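Local coordinates for protein 3-oxosteroid 1-dehydrogenase (PDB 7P18) that probably catalyses the FAD-dependent 1,2-dehydrogenation of 3-oxosteroids, passing electrons to an acceptor and leaving a double bond in ring A, at residues S235-G240 / T257-A262; E274-M279 / T303-M308; N394-M397 / M401-Q404; Q406-A411 / P485-R490. All blocks are in the same frame, centred on the assembly; numbering follows the deposited sequence.

Contact 1 of 4, residues S235-G240 / T257-A262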
loop_
_atom_site.group_PDB
_atom_site.type_symbol
_atom_site.label_atom_id
_atom_site.label_comp_id
_atom_site.label_asym_id
_atom_site.label_seq_id
_atom_site.Cartn_x
_atom_site.Cartn_y
_atom_site.Cartn_z
ATOM N N SER A 235 -22.341 13.411 4.789
ATOM C CA SER A 235 -23.537 12.561 4.588
ATOM C C SER A 235 -23.974 12.557 3.119
ATOM O O SER A 235 -23.556 13.391 2.338
ATOM C CB SER A 235 -24.650 12.989 5.520
ATOM O OG SER A 235 -25.055 14.303 5.197
ATOM N N LEU A 236 -24.801 11.596 2.776
ATOM C CA LEU A 236 -25.372 11.449 1.417
ATOM C C LEU A 236 -26.727 12.179 1.374
ATOM O O LEU A 236 -27.449 12.156 2.390
ATOM C CB LEU A 236 -25.551 9.947 1.165
ATOM C CG LEU A 236 -24.254 9.144 0.994
ATOM C CD1 LEU A 236 -24.516 7.640 1.085
ATOM C CD2 LEU A 236 -23.608 9.489 -0.305
ATOM N N ILE A 237 -27.044 12.790 0.243
ATOM C CA ILE A 237 -28.419 13.290 -0.068
ATOM C C ILE A 237 -29.118 12.206 -0.907
ATOM O O ILE A 237 -28.534 11.741 -1.877
ATOM C CB ILE A 237 -28.340 14.661 -0.764
ATOM C CG1 ILE A 237 -27.579 15.656 0.128
ATOM C CG2 ILE A 237 -29.729 15.158 -1.146
ATOM C CD1 ILE A 237 -27.196 16.953 -0.539
ATOM N N THR A 238 -30.318 11.786 -0.516
ATOM C CA THR A 238 -31.118 10.801 -1.286
ATOM C C THR A 238 -32.521 11.339 -1.626
ATOM O O THR A 238 -32.971 12.282 -0.994
ATOM C CB THR A 238 -31.241 9.482 -0.530
ATOM O OG1 THR A 238 -31.996 9.749 0.643
ATOM C CG2 THR A 238 -29.893 8.883 -0.163
ATOM N N GLU A 239 -33.144 10.722 -2.629
ATOM C CA GLU A 239 -34.563 10.904 -3.034
ATOM C C GLU A 239 -35.185 9.521 -3.244
ATOM O O GLU A 239 -34.414 8.575 -3.532
ATOM C CB GLU A 239 -34.664 11.688 -4.339
ATOM C CG GLU A 239 -34.144 13.103 -4.237
ATOM C CD GLU A 239 -34.231 13.881 -5.546
ATOM O OE1 GLU A 239 -34.580 13.268 -6.585
ATOM O OE2 GLU A 239 -33.936 15.096 -5.532
ATOM N N GLY A 240 -36.522 9.436 -3.143
ATOM C CA GLY A 240 -37.313 8.227 -3.440
ATOM C C GLY A 240 -37.984 7.730 -2.183
ATOM O O GLY A 240 -37.340 7.742 -1.128
ATOM N N THR A 257 -21.954 23.514 7.018
ATOM C CA THR A 257 -22.540 22.517 6.083
ATOM C C THR A 257 -22.910 23.193 4.769
ATOM O O THR A 257 -23.351 24.355 4.753
ATOM C CB THR A 257 -23.694 21.741 6.710
ATOM O OG1 THR A 257 -24.672 22.718 7.015
ATOM C CG2 THR A 257 -23.268 20.963 7.937
ATOM N N LEU A 258 -22.688 22.462 3.677
ATOM C CA LEU A 258 -22.978 22.899 2.294
ATOM C C LEU A 258 -23.536 21.699 1.528
ATOM O O LEU A 258 -22.924 20.578 1.624
ATOM C CB LEU A 258 -21.696 23.443 1.668
ATOM C CG LEU A 258 -21.815 23.874 0.212
ATOM C CD1 LEU A 258 -22.852 24.983 0.049
ATOM C CD2 LEU A 258 -20.468 24.317 -0.316
ATOM N N GLN A 259 -24.677 21.890 0.862
ATOM C CA GLN A 259 -25.376 20.828 0.091
ATOM C C GLN A 259 -24.863 20.886 -1.330
ATOM O O GLN A 259 -24.916 21.941 -1.914
ATOM C CB GLN A 259 -26.904 20.963 0.101
ATOM C CG GLN A 259 -27.484 20.935 1.504
ATOM C CD GLN A 259 -28.685 20.027 1.598
ATOM O OE1 GLN A 259 -29.546 20.006 0.716
ATOM N NE2 GLN A 259 -28.726 19.238 2.662
ATOM N N LEU A 260 -24.356 19.761 -1.852
ATOM C CA LEU A 260 -23.816 19.676 -3.223
ATOM C C LEU A 260 -24.657 18.679 -4.014
ATOM O O LEU A 260 -24.957 17.621 -3.476
ATOM C CB LEU A 260 -22.353 19.222 -3.140
ATOM C CG LEU A 260 -21.401 20.173 -2.414
ATOM C CD1 LEU A 260 -19.997 19.598 -2.387
ATOM C CD2 LEU A 260 -21.364 21.530 -3.100
ATOM N N THR A 261 -25.023 19.015 -5.244
ATOM C CA THR A 261 -25.857 18.133 -6.091
ATOM C C THR A 261 -24.968 17.440 -7.117
ATOM O O THR A 261 -24.159 18.136 -7.757
ATOM C CB THR A 261 -26.995 18.925 -6.760
ATOM O OG1 THR A 261 -27.829 19.400 -5.701
ATOM C CG2 THR A 261 -27.829 18.090 -7.702
ATOM N N ALA A 262 -25.165 16.128 -7.270
ATOM C CA ALA A 262 -24.532 15.315 -8.332
ATOM C C ALA A 262 -25.638 14.839 -9.270
ATOM O O ALA A 262 -26.426 14.009 -8.839
ATOM C CB ALA A 262 -23.784 14.133 -7.732
#

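Contact 2 of 4, residues E274-M279 / T303-M308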
loop_
_atom_site.group_PDB
_atom_site.type_symbol
_atom_site.label_atom_id
_atom_site.label_comp_id
_atom_site.label_asym_id
_atom_site.label_seq_id
_atom_site.Cartn_x
_atom_site.Cartn_y
_atom_site.Cartn_z
ATOM N N GLU A 274 -9.068 2.461 8.942
ATOM C CA GLU A 274 -7.895 2.019 9.758
ATOM C C GLU A 274 -7.629 3.013 10.909
ATOM O O GLU A 274 -7.081 2.561 11.919
ATOM C CB GLU A 274 -6.614 1.800 8.938
ATOM C CG GLU A 274 -6.126 3.001 8.155
ATOM C CD GLU A 274 -6.758 3.295 6.796
ATOM O OE1 GLU A 274 -7.735 2.573 6.436
ATOM O OE2 GLU A 274 -6.296 4.245 6.128
ATOM N N ARG A 275 -7.964 4.297 10.740
ATOM C CA ARG A 275 -7.718 5.349 11.764
ATOM C C ARG A 275 -8.906 5.533 12.721
ATOM O O ARG A 275 -8.812 6.411 13.601
ATOM C CB ARG A 275 -7.323 6.645 11.080
ATOM C CG ARG A 275 -5.933 6.614 10.470
ATOM C CD ARG A 275 -4.809 6.673 11.490
ATOM N NE ARG A 275 -3.471 6.336 10.964
ATOM C CZ ARG A 275 -2.407 6.060 11.723
ATOM N NH1 ARG A 275 -2.515 6.098 13.045
ATOM N NH2 ARG A 275 -1.250 5.714 11.173
ATOM N N ASN A 276 -9.930 4.680 12.655
ATOM C CA ASN A 276 -11.118 4.766 13.546
ATOM C C ASN A 276 -11.078 3.583 14.499
ATOM O O ASN A 276 -11.427 2.443 14.116
ATOM C CB ASN A 276 -12.412 4.893 12.723
ATOM C CG ASN A 276 -13.658 5.020 13.580
ATOM O OD1 ASN A 276 -13.707 4.469 14.670
ATOM N ND2 ASN A 276 -14.700 5.641 13.053
ATOM N N GLN A 277 -10.608 3.817 15.742
ATOM C CA GLN A 277 -10.392 2.715 16.711
ATOM C C GLN A 277 -11.730 2.035 17.017
ATOM O O GLN A 277 -11.761 0.807 17.215
ATOM C CB GLN A 277 -9.693 3.248 17.979
ATOM C CG GLN A 277 -9.456 2.172 19.005
ATOM C CD GLN A 277 -8.341 1.268 18.580
ATOM O OE1 GLN A 277 -7.432 1.702 17.884
ATOM N NE2 GLN A 277 -8.380 0.053 19.068
ATOM N N GLN A 278 -12.836 2.776 17.089
ATOM C CA GLN A 278 -14.156 2.143 17.390
ATOM C C GLN A 278 -14.514 1.143 16.267
ATOM O O GLN A 278 -14.946 0.013 16.541
ATOM C CB GLN A 278 -15.213 3.243 17.529
ATOM C CG GLN A 278 -16.636 2.717 17.665
ATOM C CD GLN A 278 -17.333 2.412 16.343
ATOM O OE1 GLN A 278 -17.384 3.230 15.413
ATOM N NE2 GLN A 278 -17.933 1.233 16.266
ATOM N N MET A 279 -14.324 1.549 15.015
ATOM C CA MET A 279 -14.647 0.671 13.857
ATOM C C MET A 279 -13.674 -0.518 13.813
ATOM O O MET A 279 -14.138 -1.649 13.590
ATOM C CB MET A 279 -14.636 1.496 12.571
ATOM C CG MET A 279 -15.843 2.409 12.462
ATOM S SD MET A 279 -15.982 3.265 10.877
ATOM C CE MET A 279 -16.583 1.930 9.864
ATOM N N THR A 303 -17.497 7.615 4.988
ATOM C CA THR A 303 -18.431 7.299 3.870
ATOM C C THR A 303 -19.003 5.902 4.058
ATOM O O THR A 303 -20.137 5.653 3.587
ATOM C CB THR A 303 -17.782 7.460 2.495
ATOM O OG1 THR A 303 -16.803 6.419 2.346
ATOM C CG2 THR A 303 -17.151 8.809 2.309
ATOM N N ILE A 304 -18.270 4.998 4.706
ATOM C CA ILE A 304 -18.755 3.624 4.969
ATOM C C ILE A 304 -19.982 3.722 5.879
ATOM O O ILE A 304 -21.055 3.128 5.554
ATOM C CB ILE A 304 -17.622 2.735 5.546
ATOM C CG1 ILE A 304 -16.551 2.481 4.477
ATOM C CG2 ILE A 304 -18.202 1.443 6.072
ATOM C CD1 ILE A 304 -15.288 1.790 4.977
ATOM N N ARG A 305 -19.875 4.476 6.965
ATOM C CA ARG A 305 -20.994 4.610 7.943
ATOM C C ARG A 305 -22.219 5.225 7.233
ATOM O O ARG A 305 -23.333 4.706 7.380
ATOM C CB ARG A 305 -20.522 5.447 9.140
ATOM C CG ARG A 305 -19.584 4.694 10.080
ATOM C CD ARG A 305 -19.295 5.408 11.414
ATOM N NE ARG A 305 -19.141 6.869 11.275
ATOM C CZ ARG A 305 -18.011 7.503 10.963
ATOM N NH1 ARG A 305 -16.884 6.841 10.746
ATOM N NH2 ARG A 305 -18.007 8.816 10.852
ATOM N N ALA A 306 -22.002 6.278 6.464
ATOM C CA ALA A 306 -23.076 7.059 5.797
ATOM C C ALA A 306 -23.801 6.194 4.770
ATOM O O ALA A 306 -25.053 6.249 4.691
ATOM C CB ALA A 306 -22.478 8.280 5.180
ATOM N N ALA A 307 -23.062 5.375 4.015
ATOM C CA ALA A 307 -23.655 4.479 2.989
ATOM C C ALA A 307 -24.412 3.329 3.651
ATOM O O ALA A 307 -25.527 2.970 3.190
ATOM C CB ALA A 307 -22.556 3.984 2.050
ATOM N N MET A 308 -23.864 2.739 4.717
ATOM C CA MET A 308 -24.518 1.609 5.411
ATOM C C MET A 308 -25.817 2.141 6.048
ATOM O O MET A 308 -26.797 1.392 6.044
ATOM C CB MET A 308 -23.583 0.976 6.443
ATOM C CG MET A 308 -22.407 0.300 5.756
ATOM S SD MET A 308 -21.307 -0.544 6.900
ATOM C CE MET A 308 -22.290 -1.949 7.411
#

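Contact 3 of 4, residues N394-M397 / M401-Q404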
loop_
_atom_site.group_PDB
_atom_site.type_symbol
_atom_site.label_atom_id
_atom_site.label_comp_id
_atom_site.label_asym_id
_atom_site.label_seq_id
_atom_site.Cartn_x
_atom_site.Cartn_y
_atom_site.Cartn_z
ATOM N N ASN A 394 25.180 -4.308 7.394
ATOM C CA ASN A 394 24.942 -4.484 5.927
ATOM C C ASN A 394 23.601 -3.917 5.442
ATOM O O ASN A 394 23.551 -3.479 4.268
ATOM C CB ASN A 394 25.131 -5.935 5.523
ATOM C CG ASN A 394 26.625 -6.241 5.504
ATOM O OD1 ASN A 394 27.149 -6.883 6.394
ATOM N ND2 ASN A 394 27.334 -5.516 4.687
ATOM N N TYR A 395 22.548 -3.921 6.259
ATOM C CA TYR A 395 21.155 -3.880 5.725
ATOM C C TYR A 395 20.311 -2.835 6.421
ATOM O O TYR A 395 20.518 -2.560 7.591
ATOM C CB TYR A 395 20.499 -5.246 5.894
ATOM C CG TYR A 395 21.199 -6.379 5.193
ATOM C CD1 TYR A 395 21.583 -6.268 3.864
ATOM C CD2 TYR A 395 21.433 -7.571 5.832
ATOM C CE1 TYR A 395 22.186 -7.328 3.198
ATOM C CE2 TYR A 395 22.063 -8.626 5.191
ATOM C CZ TYR A 395 22.437 -8.502 3.866
ATOM O OH TYR A 395 23.028 -9.554 3.230
ATOM N N PRO A 396 19.316 -2.259 5.712
ATOM C CA PRO A 396 18.332 -1.375 6.329
ATOM C C PRO A 396 17.296 -2.256 7.028
ATOM O O PRO A 396 17.214 -3.442 6.738
ATOM C CB PRO A 396 17.747 -0.607 5.145
ATOM C CG PRO A 396 17.810 -1.570 4.014
ATOM C CD PRO A 396 19.011 -2.482 4.291
ATOM N N MET A 397 16.530 -1.660 7.942
ATOM C CA MET A 397 15.336 -2.312 8.539
ATOM C C MET A 397 14.373 -1.210 8.995
ATOM O O MET A 397 14.564 -0.634 10.078
ATOM C CB MET A 397 15.716 -3.238 9.688
ATOM C CG MET A 397 14.540 -4.109 10.172
ATOM S SD MET A 397 13.773 -5.142 8.907
ATOM C CE MET A 397 15.097 -6.289 8.513
ATOM N N MET A 401 18.883 2.610 8.865
ATOM C CA MET A 401 19.765 2.513 7.677
ATOM C C MET A 401 20.936 1.601 8.025
ATOM O O MET A 401 21.225 1.369 9.203
ATOM C CB MET A 401 20.236 3.906 7.248
ATOM C CG MET A 401 19.102 4.760 6.662
ATOM S SD MET A 401 18.326 3.918 5.257
ATOM C CE MET A 401 16.793 3.276 5.940
ATOM N N PRO A 402 21.627 1.013 7.020
ATOM C CA PRO A 402 22.762 0.130 7.306
ATOM C C PRO A 402 23.769 0.821 8.247
ATOM O O PRO A 402 24.023 2.030 8.064
ATOM C CB PRO A 402 23.374 -0.135 5.935
ATOM C CG PRO A 402 22.217 0.090 4.967
ATOM C CD PRO A 402 21.417 1.232 5.577
ATOM N N GLY A 403 24.254 0.084 9.242
ATOM C CA GLY A 403 25.231 0.574 10.228
ATOM C C GLY A 403 26.489 1.119 9.567
ATOM O O GLY A 403 27.094 2.025 10.139
ATOM N N GLN A 404 26.840 0.595 8.390
ATOM C CA GLN A 404 27.990 1.077 7.583
ATOM C C GLN A 404 27.833 2.580 7.305
ATOM O O GLN A 404 28.864 3.266 7.323
ATOM C CB GLN A 404 28.194 0.196 6.347
ATOM C CG GLN A 404 27.347 0.483 5.114
ATOM C CD GLN A 404 27.756 -0.428 3.971
ATOM O OE1 GLN A 404 28.910 -0.424 3.530
ATOM N NE2 GLN A 404 26.824 -1.242 3.492
#

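Contact 4 of 4, residues Q406-A411 / P485-R490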
loop_
_atom_site.group_PDB
_atom_site.type_symbol
_atom_site.label_atom_id
_atom_site.label_comp_id
_atom_site.label_asym_id
_atom_site.label_seq_id
_atom_site.Cartn_x
_atom_site.Cartn_y
_atom_site.Cartn_z
ATOM N N GLN A 406 25.098 4.646 8.959
ATOM C CA GLN A 406 24.393 5.316 10.099
ATOM C C GLN A 406 24.651 4.516 11.370
ATOM O O GLN A 406 24.189 3.392 11.498
ATOM C CB GLN A 406 22.890 5.443 9.809
ATOM C CG GLN A 406 21.974 5.421 11.038
ATOM C CD GLN A 406 20.582 4.876 10.800
ATOM O OE1 GLN A 406 19.777 5.460 10.078
ATOM N NE2 GLN A 406 20.244 3.771 11.448
ATOM N N PRO A 407 25.378 5.065 12.359
ATOM C CA PRO A 407 25.595 4.365 13.626
ATOM C C PRO A 407 24.311 4.351 14.464
ATOM O O PRO A 407 23.426 5.089 14.152
ATOM C CB PRO A 407 26.682 5.204 14.316
ATOM C CG PRO A 407 26.435 6.601 13.778
ATOM C CD PRO A 407 25.983 6.407 12.343
ATOM N N ASP A 408 24.255 3.485 15.469
ATOM C CA ASP A 408 23.134 3.352 16.427
ATOM C C ASP A 408 22.804 4.719 17.036
ATOM O O ASP A 408 23.734 5.435 17.454
ATOM C CB ASP A 408 23.463 2.303 17.484
ATOM C CG ASP A 408 23.541 0.888 16.953
ATOM O OD1 ASP A 408 23.167 0.693 15.782
ATOM O OD2 ASP A 408 23.903 -0.013 17.734
ATOM N N ARG A 409 21.525 5.106 17.035
ATOM C CA ARG A 409 21.077 6.389 17.635
ATOM C C ARG A 409 20.717 6.130 19.105
ATOM O O ARG A 409 19.881 5.231 19.371
ATOM C CB ARG A 409 19.921 6.951 16.802
ATOM C CG ARG A 409 19.538 8.367 17.190
ATOM C CD ARG A 409 18.368 8.964 16.420
ATOM N NE ARG A 409 18.420 8.801 14.969
ATOM C CZ ARG A 409 17.606 9.423 14.113
ATOM N NH1 ARG A 409 16.688 10.272 14.558
ATOM N NH2 ARG A 409 17.724 9.199 12.814
ATOM N N LYS A 410 21.304 6.875 20.042
ATOM C CA LYS A 410 21.022 6.735 21.501
ATOM C C LYS A 410 19.544 6.937 21.799
ATOM O O LYS A 410 18.975 6.147 22.586
ATOM C CB LYS A 410 21.731 7.809 22.336
ATOM C CG LYS A 410 23.063 7.450 22.946
ATOM C CD LYS A 410 23.607 8.665 23.684
ATOM C CE LYS A 410 24.975 8.452 24.288
ATOM N NZ LYS A 410 25.253 9.527 25.270
ATOM N N ALA A 411 18.935 7.976 21.216
ATOM C CA ALA A 411 17.517 8.342 21.425
ATOM C C ALA A 411 16.595 7.193 20.997
ATOM O O ALA A 411 15.415 7.150 21.447
ATOM C CB ALA A 411 17.201 9.620 20.687
ATOM N N PRO A 485 27.079 -7.104 18.343
ATOM C CA PRO A 485 25.922 -7.223 19.218
ATOM C C PRO A 485 24.666 -7.720 18.474
ATOM O O PRO A 485 24.645 -7.680 17.236
ATOM C CB PRO A 485 25.725 -5.809 19.741
ATOM C CG PRO A 485 26.318 -4.910 18.718
ATOM C CD PRO A 485 27.362 -5.718 17.980
ATOM N N TYR A 486 23.683 -8.190 19.245
ATOM C CA TYR A 486 22.375 -8.708 18.775
ATOM C C TYR A 486 21.324 -7.609 18.940
ATOM O O TYR A 486 21.365 -6.812 19.920
ATOM C CB TYR A 486 21.998 -9.969 19.525
ATOM C CG TYR A 486 23.023 -11.048 19.315
ATOM C CD1 TYR A 486 23.086 -11.756 18.129
ATOM C CD2 TYR A 486 23.982 -11.316 20.288
ATOM C CE1 TYR A 486 24.028 -12.765 17.948
ATOM C CE2 TYR A 486 24.919 -12.319 20.122
ATOM C CZ TYR A 486 24.957 -13.034 18.938
ATOM O OH TYR A 486 25.912 -13.997 18.732
ATOM N N TYR A 487 20.394 -7.569 17.980
ATOM C CA TYR A 487 19.366 -6.507 17.895
ATOM C C TYR A 487 17.989 -7.150 17.863
ATOM O O TYR A 487 17.824 -8.250 17.306
ATOM C CB TYR A 487 19.551 -5.634 16.658
ATOM C CG TYR A 487 20.772 -4.771 16.708
ATOM C CD1 TYR A 487 22.024 -5.269 16.362
ATOM C CD2 TYR A 487 20.684 -3.461 17.122
ATOM C CE1 TYR A 487 23.140 -4.450 16.407
ATOM C CE2 TYR A 487 21.790 -2.630 17.160
ATOM C CZ TYR A 487 23.027 -3.141 16.806
ATOM O OH TYR A 487 24.126 -2.344 16.850
ATOM N N ALA A 488 17.024 -6.471 18.479
ATOM C CA ALA A 488 15.598 -6.831 18.374
ATOM C C ALA A 488 14.847 -5.591 17.933
ATOM O O ALA A 488 15.193 -4.486 18.345
ATOM C CB ALA A 488 15.021 -7.382 19.651
ATOM N N MET A 489 13.801 -5.826 17.148
ATOM C CA MET A 489 12.823 -4.785 16.786
ATOM C C MET A 489 11.420 -5.374 17.017
ATOM O O MET A 489 11.221 -6.605 16.915
ATOM C CB MET A 489 13.028 -4.306 15.352
ATOM C CG MET A 489 14.370 -3.598 15.202
ATOM S SD MET A 489 14.729 -3.114 13.499
ATOM C CE MET A 489 13.673 -1.677 13.303
ATOM N N ARG A 490 10.541 -4.520 17.497
ATOM C CA ARG A 490 9.148 -4.875 17.823
ATOM C C ARG A 490 8.305 -4.736 16.554
ATOM O O ARG A 490 8.130 -3.609 16.071
ATOM C CB ARG A 490 8.622 -3.963 18.935
ATOM C CG ARG A 490 7.164 -4.240 19.294
ATOM C CD ARG A 490 6.573 -3.174 20.223
ATOM N NE ARG A 490 7.044 -1.841 19.900
ATOM C CZ ARG A 490 7.549 -0.958 20.769
ATOM N NH1 ARG A 490 7.451 -1.162 22.075
ATOM N NH2 ARG A 490 8.082 0.163 20.304
#

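Contact 1 of 4, residues S235-G240 / T257-A262
I237 reaches over from strand 233-239 and lays its terminal methyl beside the side chain of Q259 and the backbone of L260. The two side chains run at a slant to each other, the isoleucine touching only with CD1, the last carbon of its chain. Its CB points at the other segment, and CG1 stands anti to the carbonyl carbon (chi1 -57°), which carries CD1 out toward 257-262. CD1 of I237 then lies 3.8 Å from O of L260 and 4.0 Å from CD of Q259; CB of Q259 is nearly as near, at 4.1 Å from the same methyl. Q259 leaves its backbone to one side and bends at its second torsion, so that its amide end comes up beside the methyl. Isoleucine suits the spot because it fills it with carbon and asks for no polar partner, while glutamine can offer aliphatic chain to the methyl at a rim where its amide remains compatible with water. L260 gives its carbonyl here and packs its own side chain on I11 and W228. The CA atoms of I237 and Q259 are 8.1 Å apart, because strand 245-253 pairs with both strands from between them: I237 bonds to G248, and L258 to V251. Such a side-chain bridge across a middle strand belongs to the three-stranded antiparallel meander found beside the parallel Rossmann sheet in FAD-dependent oxidoreductases.

Contact 2 of 4, residues E274-M279 / T303-M308
M279 swings its CG beside its own backbone N (chi1 -73°), extends to the sulfur and bends at the last torsion, while R305 bends at its third; these turns put SD of M279 next to the guanidinium and CE against the arginine stem. The sulfur lies at the guanidinium edge, in its plane, and NH1 of R305 points at SD of M279 in a weak hydrogen bond of 3.7 Å, with 162° at the hydrogen. CE of M279 rests 4.1 Å from CG of R305 and 4.2 Å from CG2 of I304. Methionine serves well here, since one flexible side chain supplies both a soft acceptor and a methyl, and arginine's long chain answers with carbons for the methyl and an N-H for the sulfur. The segments lie on helices 277-283 and 302-309 of the Rossmann-type FAD-binding fold, and N276 is the N-cap of the first, its short amide able to reach back to an N-H of the first turn. OD1 of N276 accepts from N of M279 at 3.0 Å, the donor well above the carbonyl plane, so the cap secures the residue that meets the arginine. ND2 of N276 sits 3.4 Å from NH1 of R305, the amide turned 57° from the guanidinium; both are donors, and ND2 bonds instead to O of T300. NH2 of R305 forms a long, weak ion pair with D302, which binds FAD.

Contact 3 of 4, residues N394-M397 / M401-Q404
P402 packs its ring along the backbone of N394, Y395 and P396, where the chain leaves helix 389-394 and doubles back in a hairpin-like loop. The two limbs run nearly antiparallel, 165° apart, yet no hydrogen bond joins them; ring carbons do much of the touching, and at the two prolines there is no N-H to donate. Starting at CB, the P402 ring first meets the last turn of the helix, with CB of P402 3.7 Å from O of N394. CG of P402, the far corner of the ring, lies over the next peptide link, 3.8 Å from N of P396. CD of P402 completes the circuit 4.1 Å from CB of P396, the two proline rings lying askew to each other. Beside this pair M401 folds twice, at chi2 and chi3, and brings its methyl to the same proline: CE of M401 is 4.1 Å from CB of P396. Rigid rings suit a tight reversal, and a pliant methionine fills in at its margin. Polar ties run to the helix end, where G403 and Q404 make backbone bonds to R392 and Y393. Y395, the first residue beyond the helix, has its CB directed away from the other limb, and its OH bonds to D469. Its carbonyl faces back across the loop, where CA of P402 lies 3.5 Å from O of Y395, with 141° at the hydrogen.

Contact 4 of 4, residues Q406-A411 / P485-R490
A tyrosine-aspartate hydrogen bond ties the start of strand 486-502, in the large antiparallel sheet, to segment 406-411, part of the long loop between helix 389-394 and strand 418-420. The hydroxyl OH of Y487 gives its proton to OD2 of D408 over a short 2.5 Å. D408 and Y487 approach from opposite directions. OD2 lies in the plane of the phenol ring at its edge, and the carboxylate is turned 80° to that ring. The bond uses the syn lone pair of OD2, on the side of the other oxygen, so OD1 of D408 also lies near the tyrosine, 3.4 Å from OH of Y487. In Y487 the ring stem CG stands anti to the carbonyl carbon (chi1 -69°), which sends the ring across toward the loop and leaves the hydroxyl at its end to bridge backbones whose CA atoms, in D408 and Y487, are 10.7 Å apart. Tyrosine suits this post, having the length to span the gap, a flat body for a buried place and one polar atom at the end. Aspartate answers it with a carboxylate on a short stem that can serve several donors. OD1 of D408 is in a salt bridge with R392 and OD2 with R419, so OD2 is held by the phenol and an arginine together, and the two positive charges would be expected to keep the acid ionised. The side chain of Y487 also touches R419. Strand 486-502 runs here between strands 383-387 and 418-420, Y487 bonding to F387 and A488 to W418, while Y486 and A488 face helix 423-430.

Overall arrangement
The four contacts follow one another along the chain, none enclosing or crossing another. Contact 1 closes the meander around strand 245-253, and contact 2 then closes the loop that carries N299 and D302 to the FAD. These two meet where L236 CD1 packs 3.8 Å from A307 CA, joining the meander to helix 302-309. Much later, contact 3 closes a short reversal after helix 389-394, and contact 4 spans 73 residues, three helices among them, to bring the following loop to strand 486-502. Contacts 3 and 4 also touch, M397 CG lying 3.5 Å from M489 SD. Their pair lies across the chain's centre from contact 1.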